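Local coordinates for Lmo1499 protein (PDB 4IIW) that probably acts as a membrane-bound lytic transglycosylase of the MltG family, cutting nascent peptidoglycan strands internally to end their elongation, at residues K153-T158 with E196-T201; E157-D162 with E173-P178. All coordinates share one frame; numbering follows the deposited sequence.

How the contacts relate
Contact 1 and contact 2 start from the same turn, share E157 and T158, and have their centres about 7 Å apart. T158 faces two ways: its CG2 meets helix 190-204 in contact 1, and its carbonyl O meets the Y175 ring in contact 2. The second segments also touch each other. T201 OG1 lies 2.8 Å from Y175 O, a probable hydrogen bond, and M197 O lies 3.3 Å from Y177 N, another probable one. A200 CB packs on Y177 CB at 3.6 Å. Both contacts sit away from E232, the residue predicted to matter for catalysis, and belong to the structural packing of the YceG-like fold.

Contact 1: residues K153-T158 with E196-T201; sequences KAYPET and EMVKAT
Y155 and K199 have their CA atoms 7.4 Å apart, and T158 and T201 follow at 7.7 Å. Segment 196-201 is helical, within helix 190-204. Segment 153-158 is the end of helix 145-154 and the turn after it; Y155 is the first residue to leave helical angles, and its carbonyl O accepts a hydrogen bond from T158 N. The Y155 side chain reaches the helix with CG beside the backbone N (chi1 -57°). One ring face lies against the backbone N of K199. The hydroxyl end rests alongside the aliphatic chain of K199, with OH 3.4 Å from CB. V198 CG1 approaches Y155 CD2 obliquely at 3.9 Å. The K199 chain bends at chi3 (53°), and its NZ turns back along its own helix to a salt bridge with E196 OE2 at 3.0 Å. Further along, T158 CG2 and T201 CG2 meet methyl to methyl at 3.9 Å. T201 OG1 bonds to Y175 O in the loop before strand 180-181. No hydrogen bond joins the two segments, so the contact between them is van der Waals packing. Just beyond them, T158 OG1, which also bonds to R209, ties the turn to the same helix through D202 OD1.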
loop_
_atom_site.group_PDB
_atom_site.type_symbol
_atom_site.label_atom_id
_atom_site.label_comp_id
_atom_site.label_asym_id
_atom_site.label_seq_id
_atom_site.Cartn_x
_atom_site.Cartn_y
_atom_site.Cartn_z
ATOM N N LYS B 153 -29.445 -5.846 -58.043
ATOM C CA LYS B 153 -30.842 -5.979 -58.378
ATOM C C LYS B 153 -31.683 -4.822 -57.802
ATOM O O LYS B 153 -32.597 -4.327 -58.466
ATOM C CB LYS B 153 -31.352 -7.333 -57.855
ATOM C CG LYS B 153 -32.643 -7.839 -58.504
ATOM C CD LYS B 153 -32.442 -8.223 -59.992
ATOM C CE LYS B 153 -33.755 -8.639 -60.644
ATOM N NZ LYS B 153 -34.776 -7.554 -60.557
ATOM N N ALA B 154 -31.364 -4.389 -56.583
ATOM C CA ALA B 154 -32.137 -3.349 -55.900
ATOM C C ALA B 154 -31.859 -1.923 -56.375
ATOM O O ALA B 154 -32.747 -1.055 -56.302
ATOM C CB ALA B 154 -31.918 -3.439 -54.378
ATOM N N TYR B 155 -30.629 -1.683 -56.828
ATOM C CA TYR B 155 -30.207 -0.362 -57.305
ATOM C C TYR B 155 -29.524 -0.487 -58.678
ATOM O O TYR B 155 -28.350 -0.153 -58.841
ATOM C CB TYR B 155 -29.298 0.267 -56.265
ATOM C CG TYR B 155 -29.996 0.350 -54.955
ATOM C CD1 TYR B 155 -30.844 1.402 -54.676
ATOM C CD2 TYR B 155 -29.862 -0.646 -54.014
ATOM C CE1 TYR B 155 -31.521 1.471 -53.489
ATOM C CE2 TYR B 155 -30.541 -0.577 -52.796
ATOM C CZ TYR B 155 -31.368 0.481 -52.547
ATOM O OH TYR B 155 -32.066 0.563 -51.361
ATOM N N PRO B 156 -30.300 -0.908 -59.687
ATOM C CA PRO B 156 -29.766 -1.199 -61.011
ATOM C C PRO B 156 -29.188 -0.019 -61.786
ATOM O O PRO B 156 -28.389 -0.240 -62.700
ATOM C CB PRO B 156 -30.966 -1.802 -61.745
ATOM C CG PRO B 156 -32.155 -1.221 -61.076
ATOM C CD PRO B 156 -31.774 -0.878 -59.676
ATOM N N GLU B 157 -29.585 1.206 -61.440
ATOM C CA GLU B 157 -29.066 2.394 -62.131
ATOM C C GLU B 157 -27.696 2.770 -61.557
ATOM O O GLU B 157 -26.917 3.468 -62.216
ATOM C CB GLU B 157 -29.969 3.619 -61.941
ATOM C CG GLU B 157 -31.469 3.429 -62.104
ATOM C CD GLU B 157 -31.864 2.859 -63.434
ATOM O OE1 GLU B 157 -31.081 2.977 -64.407
ATOM O OE2 GLU B 157 -32.982 2.295 -63.502
ATOM N N THR B 158 -27.410 2.300 -60.339
ATOM C CA THR B 158 -26.209 2.692 -59.609
ATOM C C THR B 158 -25.156 1.626 -59.497
ATOM O O THR B 158 -24.013 1.890 -59.807
ATOM C CB THR B 158 -26.599 3.168 -58.189
ATOM O OG1 THR B 158 -27.416 4.339 -58.295
ATOM C CG2 THR B 158 -25.380 3.509 -57.368
ATOM N N GLU B 196 -28.537 0.749 -46.571
ATOM C CA GLU B 196 -28.872 2.171 -46.464
ATOM C C GLU B 196 -27.797 3.071 -47.067
ATOM O O GLU B 196 -28.101 4.122 -47.621
ATOM C CB GLU B 196 -29.151 2.587 -45.021
ATOM C CG GLU B 196 -30.426 2.001 -44.482
ATOM C CD GLU B 196 -31.651 2.505 -45.227
ATOM O OE1 GLU B 196 -31.910 3.733 -45.211
ATOM O OE2 GLU B 196 -32.369 1.665 -45.806
HETATM N N MSE B 197 -26.549 2.651 -46.980
HETATM C CA MSE B 197 -25.458 3.431 -47.531
HETATM C C MSE B 197 -25.467 3.332 -49.049
HETATM O O MSE B 197 -25.182 4.328 -49.743
HETATM C CB MSE B 197 -24.132 2.962 -46.967
HETATM C CG MSE B 197 -24.058 3.069 -45.447
HETATM SE SE MSE B 197 -22.351 2.420 -44.736
HETATM C CE MSE B 197 -22.722 2.679 -42.856
ATOM N N VAL B 198 -25.798 2.156 -49.578
ATOM C CA VAL B 198 -25.867 2.000 -51.027
ATOM C C VAL B 198 -27.051 2.828 -51.576
ATOM O O VAL B 198 -26.952 3.454 -52.629
ATOM C CB VAL B 198 -25.953 0.519 -51.462
ATOM C CG1 VAL B 198 -26.220 0.421 -52.942
ATOM C CG2 VAL B 198 -24.660 -0.211 -51.111
ATOM N N LYS B 199 -28.148 2.854 -50.831
ATOM C CA LYS B 199 -29.309 3.643 -51.205
ATOM C C LYS B 199 -28.978 5.128 -51.198
ATOM O O LYS B 199 -29.424 5.866 -52.070
ATOM C CB LYS B 199 -30.487 3.338 -50.269
ATOM C CG LYS B 199 -31.580 4.384 -50.271
ATOM C CD LYS B 199 -32.891 3.852 -49.780
ATOM C CE LYS B 199 -32.809 3.181 -48.446
ATOM N NZ LYS B 199 -34.141 2.631 -48.056
ATOM N N ALA B 200 -28.209 5.577 -50.216
ATOM C CA ALA B 200 -27.835 6.990 -50.169
ATOM C C ALA B 200 -27.048 7.361 -51.438
ATOM O O ALA B 200 -27.257 8.430 -52.014
ATOM C CB ALA B 200 -27.024 7.299 -48.922
ATOM N N THR B 201 -26.158 6.473 -51.879
ATOM C CA THR B 201 -25.371 6.755 -53.072
ATOM C C THR B 201 -26.320 6.935 -54.254
ATOM O O THR B 201 -26.248 7.929 -54.953
ATOM C CB THR B 201 -24.340 5.643 -53.385
ATOM O OG1 THR B 201 -23.324 5.603 -52.361
ATOM C CG2 THR B 201 -23.690 5.879 -54.780
#

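Contact 2: residues E157-D162 with E173-P178; sequences ETVTND and EGYLYP
The Y175 ring meets T158 O at its edge, near the ring plane, with CE2 3.4 Å from that oxygen. Both segments belong to the irregular chain between helix 145-154 and strand 180-181, and T160 forms an ST turn: its OG1 accepts from D162 N at 3.1 Å. This bond spans the start of the 3-10 segment at N161-D162. V159 CG2 approaches the Y175 ring obliquely near the same CD2-CE2 rim, 3.8 Å from CD2. Two residues on from Y175, the Y177 ring has P178 CD over one face, offset toward the rim. Y175 points its ring across to 157-162 with CG beside its backbone N (chi1 -70°). V159 offers CG2, the methyl beside its own backbone N. The tyrosine hydroxyl has two partners, H220 ND1 from helix 219-232 and a water. No direct hydrogen bond links the segments, so the polar connection is made by this water. The buried ring is held at its hydroxyl by H220 and the water, and packs against T158 O at its edge. The water donates to T158 O at 2.7 Å, accepts from T160 N at 3.0 Å, and lies 2.9 Å from Y175 OH.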
loop_
_atom_site.group_PDB
_atom_site.type_symbol
_atom_site.label_atom_id
_atom_site.label_comp_id
_atom_site.label_asym_id
_atom_site.label_seq_id
_atom_site.Cartn_x
_atom_site.Cartn_y
_atom_site.Cartn_z
ATOM N N GLU B 157 -29.585 1.206 -61.440
ATOM C CA GLU B 157 -29.066 2.394 -62.131
ATOM C C GLU B 157 -27.696 2.770 -61.557
ATOM O O GLU B 157 -26.917 3.468 -62.216
ATOM C CB GLU B 157 -29.969 3.619 -61.941
ATOM C CG GLU B 157 -31.469 3.429 -62.104
ATOM C CD GLU B 157 -31.864 2.859 -63.434
ATOM O OE1 GLU B 157 -31.081 2.977 -64.407
ATOM O OE2 GLU B 157 -32.982 2.295 -63.502
ATOM N N THR B 158 -27.410 2.300 -60.339
ATOM C CA THR B 158 -26.209 2.692 -59.609
ATOM C C THR B 158 -25.156 1.626 -59.497
ATOM O O THR B 158 -24.013 1.890 -59.807
ATOM C CB THR B 158 -26.599 3.168 -58.189
ATOM O OG1 THR B 158 -27.416 4.339 -58.295
ATOM C CG2 THR B 158 -25.380 3.509 -57.368
ATOM N N VAL B 159 -25.521 0.441 -59.012
ATOM C CA VAL B 159 -24.580 -0.680 -58.881
ATOM C C VAL B 159 -24.871 -1.642 -60.010
ATOM O O VAL B 159 -25.892 -2.295 -59.994
ATOM C CB VAL B 159 -24.747 -1.445 -57.527
ATOM C CG1 VAL B 159 -23.662 -2.490 -57.370
ATOM C CG2 VAL B 159 -24.717 -0.496 -56.332
ATOM N N THR B 160 -23.980 -1.741 -60.990
ATOM C CA THR B 160 -24.202 -2.606 -62.151
ATOM C C THR B 160 -23.200 -3.749 -62.200
ATOM O O THR B 160 -22.364 -3.884 -61.306
ATOM C CB THR B 160 -23.998 -1.809 -63.419
ATOM O OG1 THR B 160 -22.600 -1.493 -63.558
ATOM C CG2 THR B 160 -24.815 -0.531 -63.384
ATOM N N ASN B 161 -23.263 -4.560 -63.257
ATOM C CA ASN B 161 -22.296 -5.640 -63.455
ATOM C C ASN B 161 -20.842 -5.162 -63.423
ATOM O O ASN B 161 -19.930 -5.971 -63.246
ATOM C CB ASN B 161 -22.559 -6.410 -64.760
ATOM C CG ASN B 161 -23.726 -7.393 -64.641
ATOM O OD1 ASN B 161 -24.373 -7.511 -63.591
ATOM N ND2 ASN B 161 -23.995 -8.107 -65.718
ATOM N N ASP B 162 -20.619 -3.864 -63.596
ATOM C CA ASP B 162 -19.272 -3.318 -63.522
ATOM C C ASP B 162 -18.549 -3.727 -62.231
ATOM O O ASP B 162 -17.358 -4.011 -62.260
ATOM C CB ASP B 162 -19.281 -1.778 -63.697
ATOM C CG ASP B 162 -19.513 -1.344 -65.175
ATOM O OD1 ASP B 162 -19.367 -2.194 -66.077
ATOM O OD2 ASP B 162 -19.818 -0.152 -65.438
ATOM N N GLU B 173 -16.569 -1.212 -53.023
ATOM C CA GLU B 173 -15.664 -0.135 -52.635
ATOM C C GLU B 173 -16.138 1.103 -53.375
ATOM O O GLU B 173 -16.302 1.076 -54.581
ATOM C CB GLU B 173 -14.218 -0.474 -53.002
ATOM C CG GLU B 173 -13.208 0.459 -52.385
ATOM C CD GLU B 173 -13.007 0.219 -50.888
ATOM O OE1 GLU B 173 -12.430 -0.828 -50.506
ATOM O OE2 GLU B 173 -13.392 1.099 -50.092
ATOM N N GLY B 174 -16.422 2.161 -52.641
ATOM C CA GLY B 174 -16.874 3.431 -53.223
ATOM C C GLY B 174 -18.376 3.627 -53.315
ATOM O O GLY B 174 -18.850 4.739 -53.562
ATOM N N TYR B 175 -19.136 2.558 -53.096
ATOM C CA TYR B 175 -20.601 2.611 -53.219
ATOM C C TYR B 175 -21.384 2.853 -51.919
ATOM O O TYR B 175 -22.597 2.943 -51.934
ATOM C CB TYR B 175 -21.089 1.358 -53.925
ATOM C CG TYR B 175 -20.723 1.320 -55.379
ATOM C CD1 TYR B 175 -19.480 0.852 -55.803
ATOM C CD2 TYR B 175 -21.621 1.741 -56.343
ATOM C CE1 TYR B 175 -19.153 0.810 -57.161
ATOM C CE2 TYR B 175 -21.300 1.703 -57.700
ATOM C CZ TYR B 175 -20.074 1.233 -58.105
ATOM O OH TYR B 175 -19.787 1.205 -59.464
ATOM N N LEU B 176 -20.683 2.979 -50.803
ATOM C CA LEU B 176 -21.316 3.298 -49.514
ATOM C C LEU B 176 -21.113 4.802 -49.260
ATOM O O LEU B 176 -20.024 5.245 -48.918
ATOM C CB LEU B 176 -20.714 2.439 -48.406
ATOM C CG LEU B 176 -21.118 0.956 -48.443
ATOM C CD1 LEU B 176 -20.934 0.334 -49.791
ATOM C CD2 LEU B 176 -20.346 0.191 -47.381
ATOM N N TYR B 177 -22.181 5.574 -49.425
ATOM C CA TYR B 177 -22.121 7.039 -49.357
ATOM C C TYR B 177 -21.738 7.586 -47.986
ATOM O O TYR B 177 -22.150 7.039 -46.957
ATOM C CB TYR B 177 -23.491 7.609 -49.776
ATOM C CG TYR B 177 -23.496 9.076 -50.150
ATOM C CD1 TYR B 177 -23.015 9.500 -51.394
ATOM C CD2 TYR B 177 -24.008 10.050 -49.279
ATOM C CE1 TYR B 177 -23.008 10.854 -51.751
ATOM C CE2 TYR B 177 -24.016 11.418 -49.643
ATOM C CZ TYR B 177 -23.514 11.801 -50.875
ATOM O OH TYR B 177 -23.504 13.125 -51.234
ATOM N N PRO B 178 -20.942 8.671 -47.965
ATOM C CA PRO B 178 -20.608 9.303 -46.710
ATOM C C PRO B 178 -21.744 10.225 -46.239
ATOM O O PRO B 178 -22.119 11.148 -46.934
ATOM C CB PRO B 178 -19.339 10.096 -47.029
ATOM C CG PRO B 178 -19.370 10.342 -48.461
ATOM C CD PRO B 178 -20.255 9.315 -49.100
HETATM O O HOH W 1 -22.095 0.589 -61.114
#